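Local coordinates for protein malate dehydrogenase (Naegleria fowleri, PDB 6UM4) that probably catalyses the NAD-dependent interconversion of malate and oxaloacetate, as other malate dehydrogenases of the lactate/malate dehydrogenase family do, at residues G153-P156 with L157-E160; E190-D193 with V194-N198; A199-F202 with K203-E207; R250-H253 with D254-L257. All blocks are in the same frame, centred on the assembly; numbering follows the deposited sequence. Where two conformers were deposited one is given.

Contacts 2 and 3 follow one another along helix 191-212, their centres 13 Å apart, and both belong to the NAD-binding part of the chain. Contact 1 belongs to that part too, at the edge of the parallel sheet, where a tight turn leads into its outermost strand 158-164. Contact 4, on helix 250-264 of the C-terminal part, is largely buried, whereas the other three are only partly so. Chemistry follows place: contact 1 combines a backbone turn bond with apolar packing, contact 2 adds side-chain bonds near a helix start, contact 3 lays an amide against an isoleucine and an aromatic ring, on top of the helix bonds, and contact 4 holds charged groups and bridging waters. Contacts 1 and 4 also meet the second subunit.

Contact 1: G153-P156 with L157-E160; sequences GAFP and LLEE
In Phe155 CG lies anti to the carbonyl carbon (chi1 -69°), in Leu158 it lies anti to the backbone N (chi1 -170°), and the two side chains meet near their bases, Phe155 CB to Leu158 CB at 3.9 Å. Between them the chain reverses in a type I beta turn, closed by Leu158 N donating to Phe155 O at 3.3 Å with the donor well above the carbonyl plane. Pro156 suits the second position, since its ring fixes phi near the value the turn needs and its N has no hydrogen to offer. The turn joins helix 140-151 to strand 158-164, an outermost strand of the parallel Rossmann sheet, which pairs with strand 129-134. Gly153, having no side chain, leaves room for the Phe155 ring to fold back over it, and Gly153 O sits 4.0 Å above the centre of that ring. Leu158 packs on Val129, Leu131 and Ala118, as befits an apolar residue entering a sheet. Lys341 of the second subunit accounts for two further contacts, a hydrogen bond to Gly153 O and a cation-pi interaction with Phe155, while Asn267 of that subunit binds Pro156 O.

Contact 2: E190-D193 with V194-N198; sequences ERAD and VMKDN
Val194 N donates to Glu190 O at 3.0 Å, the first of four successive backbone bonds that start the helix; Met195 to Arg191, Lys196 to Ala192 and Asp197 to Asp193 repeat it. Side-chain hydrogen bonds supplement this ladder. At its beginning Asp193 OD2 takes a weak bond, 3.3 Å long, from N of the N-cap residue Glu190, as in one of the two bonds of a capping box: an acidic side chain in the first turn suits a helix start, whose N-H groups lack helical partners. One turn on, Asn198 ND2 reaches back to Val194 O at 2.7 Å, with the acceptor in its amide plane, so this carbonyl serves both the side chain and the backbone N of Asn198. The other end of that amide, OD1, accepts from Lys183 N, and Asp197 OD2 forms a salt bridge with Lys183 NZ.

Van der Waals contacts form another group. Met195 bends at chi2 (-110°), bringing CE to 3.7 Å from NE of the extended Arg191, and the pair packs against Glu410 of helix 394-414. Lys196 lays its aliphatic part along the previous turn, CG 3.2 Å from Ala192 O, which suits a long chain whose ammonium belongs at the surface. This is the N-terminal turn, weakly capped by Asp193, of the crossover helix in the beta-alpha-beta unit 176-179, 191-212, 218-221 of a Rossmann fold.

Contact 3: A199-F202 with K203-E207; sequences AAIF and KAQGE
Ile201 and Gln205, one helical turn apart, lie side by side and point the same way, CG2 of the isoleucine 3.9 Å from Gln205 NE2. Gln205 is stretched out beyond CG (chi2 -172°), and its CG comes to 3.3 Å from Ile201 O, so its methylenes lie on the preceding turn while the amide is carried further out. The amide oxygen meets the Phe202 ring obliquely: OE1 is 3.8 Å from CE1, and ring and amide planes stand 62° apart. These are van der Waals contacts; NE2 donates to Glu167 OE2, which probably helps to set the turn of the amide.

Backbone hydrogen bonds form the second group. Lys203 N binds Ala199 O at 2.7 Å, and Ala204, Gln205 and Gly206 follow in the same pattern, Gly206 N reaching Phe202 O at 2.9 Å. Lys203 also touches the previous turn by CB, 3.3 Å from Ala199 O, and its extended chain leads away.

Around this middle part of helix 191-212, Phe202 packs on helix 226-235 (Asn229, Thr233) and strand 176-179 (Leu179), as suits a buried aromatic; Gln205 also touches Leu179, and the small Ala199 and Ala204 meet Ile232 of helix 226-235 and Glu167 of helix 167-171.

Contact 4: R250-H253 with D254-L257; sequences RLDH and DRGL
Leu251 CD2 sits over the centre of one face of the Arg255 guanidinium, 3.4 Å above its plane, and this is the tight part of the contact. Leu251 has CG anti to its N (chi1 -178°), which carries its methyl forward to the next turn, where the extended Arg255 passes across it. His253 and Leu257 add an apolar contact, CD1 of Leu257 being 3.7 Å from His253 CD2. Four backbone bonds frame this packing, from N of Asp254, Arg255, Gly256 and Leu257 to O of Arg250, Leu251, Asp252 and His253 in turn.

The polar flanks are joined less directly, through single ordered waters, although their residues are buried. Arg250 NE makes a long salt bridge to Asp254 OD1 (3.3 Å), in the guanidinium plane and on the syn side of the carboxylate but 30° out of its plane; a water that accepts from Arg250 NH2 donates to the same Asp254 OD1 at 2.6 Å. A second water links Asp252 OD1, at 2.6 Å, to Arg255 NH1. Asp252 OD2 bonds His280 ND1, consistent with the Asp-His relay of this family.

Further out, Arg250 pairs with Asp345 and Leu251 packs on Ala338, both on helix 332-348, while His253 bonds Ser355 of strand 353-359 and meets Phe274 of strand 271-277; Asp152 of the second subunit lies against Leu251.

Contact 1: G153-P156 with L157-E160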
loop_
_atom_site.group_PDB
_atom_site.type_symbol
_atom_site.label_atom_id
_atom_site.label_comp_id
_atom_site.label_asym_id
_atom_site.label_seq_id
_atom_site.Cartn_x
_atom_site.Cartn_y
_atom_site.Cartn_z
ATOM N N GLY A 153 -0.400 -11.195 -4.797
ATOM C CA GLY A 153 0.445 -10.145 -5.303
ATOM C C GLY A 153 1.544 -10.622 -6.217
ATOM O O GLY A 153 2.128 -9.799 -6.931
ATOM N N ALA A 154 1.817 -11.924 -6.240
ATOM C CA ALA A 154 2.809 -12.501 -7.141
ATOM C C ALA A 154 4.156 -11.806 -6.982
ATOM O O ALA A 154 4.788 -11.389 -7.953
ATOM C CB ALA A 154 2.328 -12.439 -8.597
ATOM N N PHE A 155 4.577 -11.652 -5.733
ATOM C CA PHE A 155 5.786 -10.899 -5.445
ATOM C C PHE A 155 7.014 -11.780 -5.590
ATOM O O PHE A 155 7.159 -12.749 -4.836
ATOM C CB PHE A 155 5.742 -10.319 -4.049
ATOM C CG PHE A 155 4.730 -9.233 -3.873
ATOM C CD1 PHE A 155 4.952 -7.976 -4.419
ATOM C CD2 PHE A 155 3.588 -9.449 -3.119
ATOM C CE1 PHE A 155 4.027 -6.936 -4.237
ATOM C CE2 PHE A 155 2.671 -8.427 -2.919
ATOM C CZ PHE A 155 2.887 -7.166 -3.489
ATOM N N PRO A 156 7.937 -11.456 -6.496
ATOM C CA PRO A 156 9.142 -12.279 -6.634
ATOM C C PRO A 156 9.986 -12.308 -5.385
ATOM O O PRO A 156 10.635 -13.326 -5.111
ATOM C CB PRO A 156 9.886 -11.596 -7.790
ATOM C CG PRO A 156 8.810 -10.850 -8.546
ATOM C CD PRO A 156 7.925 -10.344 -7.457
ATOM N N LEU A 157 9.969 -11.236 -4.596
ATOM C CA LEU A 157 10.842 -11.134 -3.436
ATOM C C LEU A 157 10.303 -11.863 -2.215
ATOM O O LEU A 157 11.068 -12.103 -1.274
ATOM C CB LEU A 157 11.075 -9.656 -3.083
ATOM C CG LEU A 157 11.908 -8.844 -4.086
ATOM C CD1 LEU A 157 11.939 -7.361 -3.732
ATOM C CD2 LEU A 157 13.327 -9.392 -4.233
ATOM N N LEU A 158 9.019 -12.218 -2.199
ATOM C CA LEU A 158 8.382 -12.818 -1.025
ATOM C C LEU A 158 8.636 -14.320 -1.051
ATOM O O LEU A 158 7.920 -15.075 -1.710
ATOM C CB LEU A 158 6.897 -12.504 -1.003
ATOM C CG LEU A 158 6.146 -12.861 0.265
ATOM C CD1 LEU A 158 6.902 -12.359 1.500
ATOM C CD2 LEU A 158 4.802 -12.199 0.175
ATOM N N GLU A 159 9.651 -14.750 -0.312
ATOM C CA GLU A 159 10.079 -16.141 -0.370
ATOM C C GLU A 159 9.248 -17.044 0.531
ATOM O O GLU A 159 9.150 -18.249 0.266
ATOM C CB GLU A 159 11.558 -16.250 0.005
ATOM C CG GLU A 159 12.381 -17.039 -1.001
ATOM C CD GLU A 159 13.510 -16.217 -1.588
ATOM O OE1 GLU A 159 14.524 -16.015 -0.884
ATOM O OE2 GLU A 159 13.378 -15.753 -2.744
ATOM N N GLU A 160 8.641 -16.497 1.578
ATOM C CA GLU A 160 7.861 -17.312 2.491
ATOM C C GLU A 160 6.891 -16.418 3.236
ATOM O O GLU A 160 7.197 -15.262 3.519
ATOM C CB GLU A 160 8.756 -18.052 3.501
ATOM C CG GLU A 160 8.006 -19.083 4.327
ATOM C CD GLU A 160 8.779 -19.576 5.547
ATOM O OE1 GLU A 160 9.969 -19.222 5.704
ATOM O OE2 GLU A 160 8.195 -20.356 6.331
#

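Contact 2: E190-D193 with V194-N198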
loop_
_atom_site.group_PDB
_atom_site.type_symbol
_atom_site.label_atom_id
_atom_site.label_comp_id
_atom_site.label_asym_id
_atom_site.label_seq_id
_atom_site.Cartn_x
_atom_site.Cartn_y
_atom_site.Cartn_z
ATOM N N GLU A 190 -8.585 1.729 32.625
ATOM C CA GLU A 190 -8.260 3.140 32.747
ATOM C C GLU A 190 -6.960 3.402 31.991
ATOM O O GLU A 190 -6.363 2.489 31.408
ATOM C CB GLU A 190 -8.155 3.545 34.210
ATOM C CG GLU A 190 -9.474 3.555 34.927
ATOM C CD GLU A 190 -9.321 3.967 36.373
ATOM O OE1 GLU A 190 -9.033 3.083 37.210
ATOM O OE2 GLU A 190 -9.469 5.176 36.664
ATOM N N ARG A 191 -6.502 4.658 31.997
ATOM C CA ARG A 191 -5.259 4.971 31.300
ATOM C C ARG A 191 -4.108 4.131 31.839
ATOM O O ARG A 191 -3.267 3.652 31.070
ATOM C CB ARG A 191 -4.924 6.454 31.422
ATOM C CG ARG A 191 -3.493 6.761 30.994
ATOM C CD ARG A 191 -3.138 8.240 31.089
ATOM N NE ARG A 191 -1.696 8.454 30.973
ATOM C CZ ARG A 191 -0.904 8.764 31.993
ATOM N NH1 ARG A 191 -1.417 8.911 33.210
ATOM N NH2 ARG A 191 0.395 8.935 31.796
ATOM N N ALA A 192 -4.065 3.925 33.157
ATOM C CA ALA A 192 -2.990 3.136 33.753
ATOM C C ALA A 192 -3.063 1.678 33.308
ATOM O O ALA A 192 -2.032 1.033 33.080
ATOM C CB ALA A 192 -3.054 3.234 35.274
ATOM N N ASP A 193 -4.279 1.145 33.191
ATOM C CA ASP A 193 -4.463 -0.229 32.739
ATOM C C ASP A 193 -3.986 -0.398 31.305
ATOM O O ASP A 193 -3.445 -1.451 30.937
ATOM C CB ASP A 193 -5.935 -0.602 32.874
ATOM C CG ASP A 193 -6.303 -0.935 34.293
ATOM O OD1 ASP A 193 -5.452 -1.518 35.004
ATOM O OD2 ASP A 193 -7.407 -0.538 34.718
ATOM N N VAL A 194 -4.206 0.622 30.473
ATOM C CA VAL A 194 -3.724 0.578 29.098
ATOM C C VAL A 194 -2.209 0.465 29.082
ATOM O O VAL A 194 -1.631 -0.267 28.267
ATOM C CB VAL A 194 -4.205 1.818 28.318
ATOM C CG1 VAL A 194 -3.486 1.925 26.974
ATOM C CG2 VAL A 194 -5.716 1.787 28.130
ATOM N N MET A 195 -1.539 1.211 29.965
ATOM C CA MET A 195 -0.085 1.130 30.045
ATOM C C MET A 195 0.379 -0.224 30.572
ATOM O O MET A 195 1.304 -0.827 30.015
ATOM C CB MET A 195 0.456 2.259 30.913
ATOM C CG MET A 195 -0.108 3.581 30.483
ATOM S SD MET A 195 1.154 4.574 29.714
ATOM C CE MET A 195 0.149 5.884 29.013
ATOM N N LYS A 196 -0.250 -0.718 31.649
ATOM C CA LYS A 196 0.218 -1.955 32.270
ATOM C C LYS A 196 -0.099 -3.175 31.415
ATOM O O LYS A 196 0.745 -4.067 31.263
ATOM C CB LYS A 196 -0.395 -2.115 33.664
ATOM C CG LYS A 196 -0.049 -0.972 34.610
ATOM C CD LYS A 196 -0.393 -1.307 36.050
ATOM C CE LYS A 196 -1.648 -0.596 36.515
ATOM N NZ LYS A 196 -1.792 -0.732 38.004
ATOM N N ASP A 197 -1.307 -3.242 30.854
ATOM C CA ASP A 197 -1.659 -4.384 30.015
ATOM C C ASP A 197 -0.766 -4.460 28.787
ATOM O O ASP A 197 -0.343 -5.550 28.384
ATOM C CB ASP A 197 -3.132 -4.327 29.616
ATOM C CG ASP A 197 -4.060 -4.523 30.800
ATOM O OD1 ASP A 197 -3.567 -4.906 31.886
ATOM O OD2 ASP A 197 -5.283 -4.317 30.640
ATOM N N ASN A 198 -0.467 -3.317 28.169
ATOM C CA ASN A 198 0.422 -3.354 27.015
ATOM C C ASN A 198 1.858 -3.650 27.434
ATOM O O ASN A 198 2.576 -4.376 26.738
ATOM C CB ASN A 198 0.328 -2.043 26.243
ATOM C CG ASN A 198 -0.868 -2.006 25.331
ATOM O OD1 ASN A 198 -0.862 -2.601 24.252
ATOM N ND2 ASN A 198 -1.929 -1.341 25.775
#

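Contact 3: A199-F202 with K203-E207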
loop_
_atom_site.group_PDB
_atom_site.type_symbol
_atom_site.label_atom_id
_atom_site.label_comp_id
_atom_site.label_asym_id
_atom_site.label_seq_id
_atom_site.Cartn_x
_atom_site.Cartn_y
_atom_site.Cartn_z
ATOM N N ALA A 199 2.291 -3.125 28.583
ATOM C CA ALA A 199 3.622 -3.476 29.066
ATOM C C ALA A 199 3.752 -4.990 29.230
ATOM O O ALA A 199 4.794 -5.566 28.898
ATOM C CB ALA A 199 3.937 -2.740 30.369
ATOM N N ALA A 200 2.697 -5.650 29.728
ATOM C CA ALA A 200 2.725 -7.104 29.867
ATOM C C ALA A 200 2.868 -7.783 28.508
ATOM O O ALA A 200 3.544 -8.813 28.388
ATOM C CB ALA A 200 1.468 -7.590 30.589
ATOM N N ILE A 201 2.223 -7.235 27.479
ATOM C CA ILE A 201 2.377 -7.771 26.127
ATOM C C ILE A 201 3.818 -7.613 25.650
ATOM O O ILE A 201 4.402 -8.531 25.060
ATOM C CB ILE A 201 1.391 -7.096 25.149
ATOM C CG1 ILE A 201 -0.056 -7.507 25.425
ATOM C CG2 ILE A 201 1.761 -7.364 23.704
ATOM C CD1 ILE A 201 -1.049 -6.676 24.658
ATOM N N PHE A 202 4.401 -6.430 25.852
ATOM C CA PHE A 202 5.733 -6.187 25.314
ATOM C C PHE A 202 6.837 -6.740 26.205
ATOM O O PHE A 202 7.947 -6.969 25.721
ATOM C CB PHE A 202 5.910 -4.692 25.020
ATOM C CG PHE A 202 5.160 -4.276 23.793
ATOM C CD1 PHE A 202 5.736 -4.421 22.537
ATOM C CD2 PHE A 202 3.853 -3.858 23.882
ATOM C CE1 PHE A 202 5.047 -4.095 21.403
ATOM C CE2 PHE A 202 3.147 -3.539 22.750
ATOM C CZ PHE A 202 3.741 -3.660 21.501
ATOM N N LYS A 203 6.555 -6.997 27.474
ATOM C CA LYS A 203 7.496 -7.782 28.262
ATOM C C LYS A 203 7.626 -9.175 27.671
ATOM O O LYS A 203 8.736 -9.677 27.457
ATOM C CB LYS A 203 7.034 -7.850 29.715
ATOM C CG LYS A 203 7.743 -8.909 30.538
ATOM C CD LYS A 203 7.152 -9.006 31.929
ATOM C CE LYS A 203 8.003 -9.899 32.830
ATOM N NZ LYS A 203 7.188 -10.372 33.977
ATOM N N ALA A 204 6.486 -9.788 27.349
ATOM C CA ALA A 204 6.481 -11.123 26.764
ATOM C C ALA A 204 7.162 -11.133 25.404
ATOM O O ALA A 204 7.865 -12.091 25.061
ATOM C CB ALA A 204 5.046 -11.631 26.650
ATOM N N GLN A 205 6.967 -10.081 24.609
ATOM C CA GLN A 205 7.559 -10.091 23.274
ATOM C C GLN A 205 9.048 -9.777 23.312
ATOM O O GLN A 205 9.823 -10.358 22.548
ATOM C CB GLN A 205 6.800 -9.131 22.348
ATOM C CG GLN A 205 5.378 -9.610 22.108
ATOM C CD GLN A 205 4.637 -8.817 21.051
ATOM O OE1 GLN A 205 5.153 -7.832 20.520
ATOM N NE2 GLN A 205 3.418 -9.246 20.743
ATOM N N GLY A 206 9.481 -8.886 24.207
ATOM C CA GLY A 206 10.912 -8.713 24.400
ATOM C C GLY A 206 11.586 -10.006 24.831
ATOM O O GLY A 206 12.699 -10.319 24.393
ATOM N N GLU A 207 10.923 -10.767 25.703
ATOM C CA GLU A 207 11.455 -12.055 26.133
ATOM C C GLU A 207 11.579 -13.005 24.950
ATOM O O GLU A 207 12.599 -13.687 24.786
ATOM C CB GLU A 207 10.554 -12.649 27.224
ATOM C CG GLU A 207 10.743 -12.018 28.603
ATOM C CD GLU A 207 9.666 -12.416 29.603
ATOM O OE1 GLU A 207 8.632 -12.984 29.191
ATOM O OE2 GLU A 207 9.844 -12.128 30.806
#

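Contact 4: R250-H253 with D254-L257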
loop_
_atom_site.group_PDB
_atom_site.type_symbol
_atom_site.label_atom_id
_atom_site.label_comp_id
_atom_site.label_asym_id
_atom_site.label_seq_id
_atom_site.Cartn_x
_atom_site.Cartn_y
_atom_site.Cartn_z
ATOM N N ARG A 250 7.682 8.647 13.334
ATOM C CA ARG A 250 7.865 9.072 11.961
ATOM C C ARG A 250 6.583 9.636 11.391
ATOM O O ARG A 250 6.627 10.460 10.478
ATOM C CB ARG A 250 8.348 7.884 11.119
ATOM C CG ARG A 250 8.679 8.212 9.662
ATOM C CD ARG A 250 9.577 9.444 9.584
ATOM N NE ARG A 250 10.010 9.689 8.220
ATOM C CZ ARG A 250 11.075 9.135 7.654
ATOM N NH1 ARG A 250 11.843 8.290 8.343
ATOM N NH2 ARG A 250 11.359 9.415 6.381
ATOM N N LEU A 251 5.426 9.192 11.899
ATOM C CA LEU A 251 4.172 9.709 11.370
ATOM C C LEU A 251 3.922 11.126 11.883
ATOM O O LEU A 251 3.485 12.000 11.123
ATOM C CB LEU A 251 3.007 8.779 11.712
ATOM C CG LEU A 251 1.694 9.294 11.119
ATOM C CD1 LEU A 251 1.769 9.366 9.594
ATOM C CD2 LEU A 251 0.449 8.541 11.596
ATOM N N ASP A 252 4.193 11.373 13.169
ATOM C CA ASP A 252 4.193 12.745 13.665
ATOM C C ASP A 252 5.122 13.608 12.820
ATOM O O ASP A 252 4.758 14.711 12.379
ATOM C CB ASP A 252 4.602 12.795 15.137
ATOM C CG ASP A 252 3.795 11.841 16.027
ATOM O OD1 ASP A 252 2.547 11.861 16.019
ATOM O OD2 ASP A 252 4.428 11.103 16.811
ATOM N N HIS A 253 6.333 13.106 12.588
ATOM C CA HIS A 253 7.321 13.812 11.780
ATOM C C HIS A 253 6.772 14.163 10.400
ATOM O O HIS A 253 6.787 15.329 9.986
ATOM C CB HIS A 253 8.578 12.943 11.675
ATOM C CG HIS A 253 9.665 13.542 10.847
ATOM N ND1 HIS A 253 10.781 14.126 11.403
ATOM C CD2 HIS A 253 9.817 13.637 9.505
ATOM C CE1 HIS A 253 11.575 14.563 10.440
ATOM N NE2 HIS A 253 11.014 14.275 9.277
ATOM N N ASP A 254 6.250 13.165 9.688
ATOM C CA ASP A 254 5.730 13.409 8.354
ATOM C C ASP A 254 4.511 14.322 8.382
ATOM O O ASP A 254 4.253 15.039 7.406
ATOM C CB ASP A 254 5.390 12.072 7.657
ATOM C CG ASP A 254 6.636 11.263 7.299
ATOM O OD1 ASP A 254 7.756 11.844 7.269
ATOM O OD2 ASP A 254 6.501 10.035 7.072
ATOM N N ARG A 255 3.708 14.261 9.447
ATOM C CA ARG A 255 2.565 15.161 9.535
ATOM C C ARG A 255 3.024 16.603 9.675
ATOM O O ARG A 255 2.419 17.508 9.088
ATOM C CB ARG A 255 1.660 14.764 10.696
ATOM C CG ARG A 255 0.842 13.520 10.418
ATOM C CD ARG A 255 0.224 12.996 11.687
ATOM N NE ARG A 255 -0.861 12.065 11.417
ATOM C CZ ARG A 255 -1.411 11.293 12.341
ATOM N NH1 ARG A 255 -0.957 11.333 13.595
ATOM N NH2 ARG A 255 -2.396 10.471 12.011
ATOM N N GLY A 256 4.094 16.830 10.443
ATOM C CA GLY A 256 4.667 18.162 10.523
ATOM C C GLY A 256 5.155 18.654 9.175
ATOM O O GLY A 256 4.895 19.799 8.785
ATOM N N LEU A 257 5.880 17.794 8.447
ATOM C CA LEU A 257 6.334 18.155 7.111
ATOM C C LEU A 257 5.162 18.544 6.229
ATOM O O LEU A 257 5.271 19.465 5.414
ATOM C CB LEU A 257 7.116 17.006 6.470
ATOM C CG LEU A 257 8.409 16.533 7.119
ATOM C CD1 LEU A 257 8.970 15.400 6.307
ATOM C CD2 LEU A 257 9.413 17.666 7.177
HETATM O O HOH W 1 9.630 11.684 5.433
HETATM O O HOH W 2 0.548 13.216 14.969
#